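Local coordinates for unsaturated glucuronyl hydrolase (Streptococcus agalactiae, PDB 2ZZR), which hydrolyses unsaturated disaccharides of chondroitin, hyaluronan and heparin, releasing the unsaturated uronic acid, at residues E162-D174 with A216-L230. Numbering follows the deposited sequence.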
loop_
_atom_site.group_PDB
_atom_site.type_symbol
_atom_site.label_atom_id
_atom_site.label_comp_id
_atom_site.label_asym_id
_atom_site.label_seq_id
_atom_site.Cartn_x
_atom_site.Cartn_y
_atom_site.Cartn_z
ATOM N N GLU A 162 -12.213 -12.775 15.910
ATOM C CA GLU A 162 -11.977 -13.278 17.255
ATOM C C GLU A 162 -10.558 -13.839 17.364
ATOM O O GLU A 162 -10.203 -14.785 16.662
ATOM C CB GLU A 162 -13.018 -14.352 17.604
ATOM C CG GLU A 162 -12.913 -14.893 19.034
ATOM C CD GLU A 162 -13.335 -13.887 20.095
ATOM O OE1 GLU A 162 -12.924 -14.061 21.264
ATOM O OE2 GLU A 162 -14.072 -12.924 19.776
ATOM N N LEU A 163 -9.753 -13.242 18.238
ATOM C CA LEU A 163 -8.360 -13.658 18.413
ATOM C C LEU A 163 -8.267 -15.107 18.867
ATOM O O LEU A 163 -8.915 -15.495 19.843
ATOM C CB LEU A 163 -7.642 -12.753 19.416
ATOM C CG LEU A 163 -7.227 -11.360 18.928
ATOM C CD1 LEU A 163 -6.720 -10.542 20.098
ATOM C CD2 LEU A 163 -6.171 -11.454 17.828
ATOM N N GLY A 164 -7.478 -15.896 18.138
ATOM C CA GLY A 164 -7.217 -17.297 18.477
ATOM C C GLY A 164 -8.245 -18.290 17.960
ATOM O O GLY A 164 -8.038 -19.507 18.031
ATOM N N TYR A 165 -9.354 -17.769 17.439
ATOM C CA TYR A 165 -10.468 -18.596 16.984
ATOM C C TYR A 165 -10.182 -19.190 15.606
ATOM O O TYR A 165 -9.877 -18.462 14.664
ATOM C CB TYR A 165 -11.762 -17.773 16.982
ATOM C CG TYR A 165 -12.969 -18.519 16.477
ATOM C CD1 TYR A 165 -13.327 -19.750 17.025
ATOM C CD2 TYR A 165 -13.761 -17.995 15.453
ATOM C CE1 TYR A 165 -14.429 -20.438 16.564
ATOM C CE2 TYR A 165 -14.871 -18.680 14.985
ATOM C CZ TYR A 165 -15.197 -19.904 15.555
ATOM O OH TYR A 165 -16.288 -20.601 15.112
ATOM N N LYS A 166 -10.282 -20.517 15.502
ATOM C CA LYS A 166 -9.901 -21.249 14.289
ATOM C C LYS A 166 -10.467 -20.687 12.983
ATOM O O LYS A 166 -9.735 -20.543 11.998
ATOM C CB LYS A 166 -10.259 -22.738 14.410
ATOM C CG LYS A 166 -9.777 -23.583 13.240
ATOM C CD LYS A 166 -10.175 -25.045 13.390
ATOM C CE LYS A 166 -9.359 -25.935 12.457
ATOM N NZ LYS A 166 -9.569 -25.636 11.002
ATOM N N GLU A 167 -11.764 -20.373 12.966
ATOM C CA GLU A 167 -12.410 -19.921 11.732
ATOM C C GLU A 167 -11.996 -18.503 11.311
ATOM O O GLU A 167 -12.306 -18.072 10.196
ATOM C CB GLU A 167 -13.940 -20.033 11.824
ATOM C CG GLU A 167 -14.451 -21.419 12.254
ATOM C CD GLU A 167 -13.894 -22.561 11.408
ATOM O OE1 GLU A 167 -13.592 -23.627 11.990
ATOM O OE2 GLU A 167 -13.748 -22.398 10.175
ATOM N N HIS A 168 -11.295 -17.805 12.203
ATOM C CA HIS A 168 -10.775 -16.452 11.951
ATOM C C HIS A 168 -9.247 -16.414 11.985
ATOM O O HIS A 168 -8.653 -15.349 11.820
ATOM C CB HIS A 168 -11.276 -15.483 13.022
ATOM C CG HIS A 168 -12.754 -15.255 13.000
ATOM N ND1 HIS A 168 -13.365 -14.333 13.819
ATOM C CD2 HIS A 168 -13.738 -15.810 12.254
ATOM C CE1 HIS A 168 -14.666 -14.340 13.592
ATOM N NE2 HIS A 168 -14.919 -15.228 12.649
ATOM N N TYR A 169 -8.622 -17.569 12.220
ATOM C CA TYR A 169 -7.195 -17.640 12.547
ATOM C C TYR A 169 -6.349 -17.555 11.279
ATOM O O TYR A 169 -5.927 -18.569 10.709
ATOM C CB TYR A 169 -6.920 -18.929 13.320
ATOM C CG TYR A 169 -5.656 -18.927 14.145
ATOM C CD1 TYR A 169 -5.574 -18.194 15.328
ATOM C CD2 TYR A 169 -4.556 -19.687 13.760
ATOM C CE1 TYR A 169 -4.418 -18.208 16.100
ATOM C CE2 TYR A 169 -3.394 -19.710 14.527
ATOM C CZ TYR A 169 -3.337 -18.975 15.690
ATOM O OH TYR A 169 -2.196 -18.991 16.451
ATOM N N ARG A 170 -6.122 -16.325 10.828
ATOM C CA ARG A 170 -5.585 -16.103 9.499
ATOM C C ARG A 170 -4.823 -14.786 9.435
ATOM O O ARG A 170 -5.034 -13.895 10.270
ATOM C CB ARG A 170 -6.724 -16.088 8.473
ATOM C CG ARG A 170 -7.570 -14.799 8.504
ATOM C CD ARG A 170 -9.054 -15.048 8.248
ATOM N NE ARG A 170 -9.755 -13.789 7.993
ATOM C CZ ARG A 170 -10.139 -12.924 8.931
ATOM N NH1 ARG A 170 -10.757 -11.806 8.575
ATOM N NH2 ARG A 170 -9.908 -13.163 10.219
ATOM N N LEU A 171 -3.940 -14.686 8.442
ATOM C CA LEU A 171 -3.321 -13.410 8.079
ATOM C C LEU A 171 -3.856 -12.964 6.725
ATOM O O LEU A 171 -4.362 -13.776 5.945
ATOM C CB LEU A 171 -1.786 -13.517 8.049
ATOM C CG LEU A 171 -1.081 -14.474 7.071
ATOM C CD1 LEU A 171 -1.039 -13.944 5.629
ATOM C CD2 LEU A 171 0.342 -14.782 7.548
ATOM N N ILE A 172 -3.729 -11.671 6.438
ATOM C CA ILE A 172 -4.112 -11.125 5.143
ATOM C C ILE A 172 -2.872 -10.444 4.560
ATOM O O ILE A 172 -2.052 -9.916 5.308
ATOM C CB ILE A 172 -5.329 -10.165 5.274
ATOM C CG1 ILE A 172 -6.555 -10.957 5.772
ATOM C CG2 ILE A 172 -5.641 -9.466 3.946
ATOM C CD1 ILE A 172 -7.780 -10.111 6.071
ATOM N N ILE A 173 -2.721 -10.496 3.241
ATOM C CA ILE A 173 -1.474 -10.061 2.601
ATOM C C ILE A 173 -1.157 -8.576 2.824
ATOM O O ILE A 173 0.020 -8.185 2.860
ATOM C CB ILE A 173 -1.441 -10.405 1.085
ATOM C CG1 ILE A 173 -0.017 -10.217 0.532
ATOM C CG2 ILE A 173 -2.514 -9.624 0.313
ATOM C CD1 ILE A 173 0.216 -10.816 -0.837
ATOM N N ASP A 174 -2.194 -7.757 2.994
ATOM C CA ASP A 174 -1.956 -6.322 3.208
ATOM C C ASP A 174 -1.255 -6.027 4.539
ATOM O O ASP A 174 -0.745 -4.924 4.750
ATOM C CB ASP A 174 -3.237 -5.490 3.019
ATOM C CG ASP A 174 -4.264 -5.696 4.122
ATOM O OD1 ASP A 174 -5.259 -4.948 4.111
ATOM O OD2 ASP A 174 -4.106 -6.579 4.995
ATOM N N ALA A 216 -0.659 -14.256 -5.565
ATOM C CA ALA A 216 -0.931 -14.020 -4.154
ATOM C C ALA A 216 -2.319 -14.489 -3.756
ATOM O O ALA A 216 -3.291 -14.227 -4.467
ATOM C CB ALA A 216 -0.776 -12.534 -3.836
ATOM N N PHE A 217 -2.394 -15.186 -2.624
ATOM C CA PHE A 217 -3.646 -15.338 -1.885
ATOM C C PHE A 217 -3.956 -14.003 -1.208
ATOM O O PHE A 217 -3.065 -13.183 -0.988
ATOM C CB PHE A 217 -3.522 -16.396 -0.788
ATOM C CG PHE A 217 -3.526 -17.813 -1.281
ATOM C CD1 PHE A 217 -2.446 -18.648 -1.020
ATOM C CD2 PHE A 217 -4.621 -18.328 -1.979
ATOM C CE1 PHE A 217 -2.445 -19.977 -1.454
ATOM C CE2 PHE A 217 -4.624 -19.648 -2.425
ATOM C CZ PHE A 217 -3.538 -20.472 -2.153
ATOM N N HIS A 218 -5.222 -13.795 -0.869
ATOM C CA HIS A 218 -5.618 -12.666 -0.034
ATOM C C HIS A 218 -5.396 -13.034 1.427
ATOM O O HIS A 218 -4.805 -12.269 2.194
ATOM C CB HIS A 218 -7.096 -12.321 -0.294
ATOM C CG HIS A 218 -7.694 -11.381 0.707
ATOM N ND1 HIS A 218 -7.836 -10.031 0.474
ATOM C CD2 HIS A 218 -8.212 -11.604 1.938
ATOM C CE1 HIS A 218 -8.398 -9.459 1.523
ATOM N NE2 HIS A 218 -8.642 -10.393 2.424
ATOM N N THR A 219 -5.866 -14.228 1.785
ATOM C CA THR A 219 -5.913 -14.705 3.158
ATOM C C THR A 219 -5.188 -16.044 3.269
ATOM O O THR A 219 -5.216 -16.850 2.331
ATOM C CB THR A 219 -7.397 -14.885 3.601
ATOM O OG1 THR A 219 -8.040 -13.608 3.665
ATOM C CG2 THR A 219 -7.509 -15.545 4.963
ATOM N N PHE A 220 -4.540 -16.284 4.406
ATOM C CA PHE A 220 -3.984 -17.607 4.680
ATOM C C PHE A 220 -4.269 -18.040 6.105
ATOM O O PHE A 220 -3.946 -17.328 7.053
ATOM C CB PHE A 220 -2.479 -17.690 4.379
ATOM C CG PHE A 220 -2.023 -19.082 4.048
ATOM C CD1 PHE A 220 -1.913 -19.489 2.724
ATOM C CD2 PHE A 220 -1.757 -19.998 5.058
ATOM C CE1 PHE A 220 -1.519 -20.791 2.409
ATOM C CE2 PHE A 220 -1.365 -21.300 4.757
ATOM C CZ PHE A 220 -1.250 -21.696 3.436
ATOM N N TYR A 221 -4.875 -19.221 6.236
ATOM C CA TYR A 221 -5.266 -19.768 7.531
ATOM C C TYR A 221 -4.196 -20.649 8.153
ATOM O O TYR A 221 -3.480 -21.361 7.454
ATOM C CB TYR A 221 -6.541 -20.608 7.382
ATOM C CG TYR A 221 -7.791 -19.789 7.199
ATOM C CD1 TYR A 221 -8.211 -19.398 5.928
ATOM C CD2 TYR A 221 -8.554 -19.405 8.301
ATOM C CE1 TYR A 221 -9.373 -18.641 5.760
ATOM C CE2 TYR A 221 -9.717 -18.649 8.142
ATOM C CZ TYR A 221 -10.113 -18.271 6.878
ATOM O OH TYR A 221 -11.256 -17.524 6.717
ATOM N N PHE A 222 -4.127 -20.609 9.476
ATOM C CA PHE A 222 -3.229 -21.455 10.253
ATOM C C PHE A 222 -4.026 -22.266 11.267
ATOM O O PHE A 222 -5.175 -21.935 11.574
ATOM C CB PHE A 222 -2.176 -20.599 10.963
ATOM C CG PHE A 222 -1.205 -19.946 10.023
ATOM C CD1 PHE A 222 -1.549 -18.779 9.337
ATOM C CD2 PHE A 222 0.050 -20.502 9.807
ATOM C CE1 PHE A 222 -0.654 -18.179 8.455
ATOM C CE2 PHE A 222 0.955 -19.908 8.923
ATOM C CZ PHE A 222 0.598 -18.742 8.245
ATOM N N ASP A 223 -3.419 -23.335 11.774
ATOM C CA ASP A 223 -4.024 -24.129 12.842
ATOM C C ASP A 223 -3.672 -23.518 14.204
ATOM O O ASP A 223 -2.494 -23.423 14.554
ATOM C CB ASP A 223 -3.547 -25.586 12.746
ATOM C CG ASP A 223 -4.320 -26.525 13.667
ATOM O OD1 ASP A 223 -4.424 -26.236 14.871
ATOM O OD2 ASP A 223 -4.808 -27.561 13.177
ATOM N N PRO A 224 -4.692 -23.085 14.976
ATOM C CA PRO A 224 -4.427 -22.444 16.269
ATOM C C PRO A 224 -3.789 -23.352 17.318
ATOM O O PRO A 224 -3.177 -22.850 18.263
ATOM C CB PRO A 224 -5.810 -21.966 16.728
ATOM C CG PRO A 224 -6.775 -22.787 15.975
ATOM C CD PRO A 224 -6.132 -23.133 14.670
ATOM N N GLU A 225 -3.925 -24.666 17.148
ATOM C CA GLU A 225 -3.335 -25.627 18.085
ATOM C C GLU A 225 -1.860 -25.905 17.791
ATOM O O GLU A 225 -1.031 -25.885 18.705
ATOM C CB GLU A 225 -4.128 -26.944 18.101
ATOM C CG GLU A 225 -5.626 -26.787 18.394
ATOM C CD GLU A 225 -5.914 -25.945 19.631
ATOM O OE1 GLU A 225 -5.277 -26.181 20.684
ATOM O OE2 GLU A 225 -6.785 -25.049 19.551
ATOM N N THR A 226 -1.542 -26.152 16.521
ATOM C CA THR A 226 -0.190 -26.558 16.119
ATOM C C THR A 226 0.643 -25.409 15.548
ATOM O O THR A 226 1.880 -25.438 15.603
ATOM C CB THR A 226 -0.226 -27.691 15.076
ATOM O OG1 THR A 226 -0.850 -27.221 13.874
ATOM C CG2 THR A 226 -0.994 -28.907 15.609
ATOM N N GLY A 227 -0.038 -24.412 14.985
ATOM C CA GLY A 227 0.620 -23.312 14.288
ATOM C C GLY A 227 0.938 -23.641 12.843
ATOM O O GLY A 227 1.533 -22.826 12.135
ATOM N N GLU A 228 0.535 -24.831 12.398
ATOM C CA GLU A 228 0.783 -25.266 11.030
ATOM C C GLU A 228 -0.025 -24.455 10.019
ATOM O O GLU A 228 -1.174 -24.094 10.293
ATOM C CB GLU A 228 0.491 -26.764 10.868
ATOM C CG GLU A 228 1.606 -27.664 11.402
ATOM C CD GLU A 228 2.886 -27.555 10.586
ATOM O OE1 GLU A 228 2.910 -28.054 9.438
ATOM O OE2 GLU A 228 3.867 -26.969 11.094
ATOM N N PRO A 229 0.578 -24.146 8.855
ATOM C CA PRO A 229 -0.200 -23.535 7.779
ATOM C C PRO A 229 -1.259 -24.500 7.258
ATOM O O PRO A 229 -0.994 -25.700 7.131
ATOM C CB PRO A 229 0.846 -23.242 6.699
ATOM C CG PRO A 229 1.989 -24.134 7.005
ATOM C CD PRO A 229 1.998 -24.311 8.489
ATOM N N LEU A 230 -2.450 -23.978 6.976
ATOM C CA LEU A 230 -3.561 -24.811 6.526
ATOM C C LEU A 230 -3.936 -24.603 5.062
ATOM O O LEU A 230 -3.723 -25.504 4.244
ATOM C CB LEU A 230 -4.783 -24.648 7.445
ATOM C CG LEU A 230 -4.675 -25.211 8.866
ATOM C CD1 LEU A 230 -5.920 -24.869 9.671
ATOM C CD2 LEU A 230 -4.433 -26.725 8.864
HETATM O O HOH W 1 -7.763 -21.927 10.688
HETATM O O HOH W 2 -13.112 -19.110 7.827
HETATM O O HOH W 3 -3.169 -20.245 19.255
#
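Strands 170-172 and 219-222 run antiparallel, and Leu-171 and Phe-220 form the hydrogen-bonded pair. Ile-173 N to His-218 O (2.9 Å) and Phe-222 N to Tyr-169 O (3.0 Å) extend the ladder. The packing is tight on the face of Arg-170, Ile-172, Thr-219 and Tyr-221. Arg-170 CB sits over one face of the Tyr-221 ring, 4.0 Å from its centroid. CG lies between backbone N and carbonyl carbon (chi1 74°), which lays the chain along Tyr-221. Its NH2 bonds to His-168 O and Trp-160 O. Ile-172 CG2 lies over the His-218 ring. On the other face, Leu-171 CD2 meets Phe-222 CE1 at 3.7 Å. Beyond the strand end, Pro-224 CB stands almost centrally over the Tyr-169 ring.

The turn side is looser and wetter. There Lys-166 CB and CG cross the Pro-224 ring. One water joins Lys-166 O to Phe-222 O. Tyr-169 OH bonds to Lys-153 O and, through water, Pro-224 O. A third water joins Glu-167 O to Tyr-221 OH beside the packed face.

In this small antiparallel sheet of an alpha-barrel enzyme, His-218 and Thr-219 form a classic beta bulge opposite Val-233 of strand 229-233. Helix 192-209 covers Leu-171 and Phe-220. Asp-174, the probable proton donor, touches Trp-250 of helix 245-262.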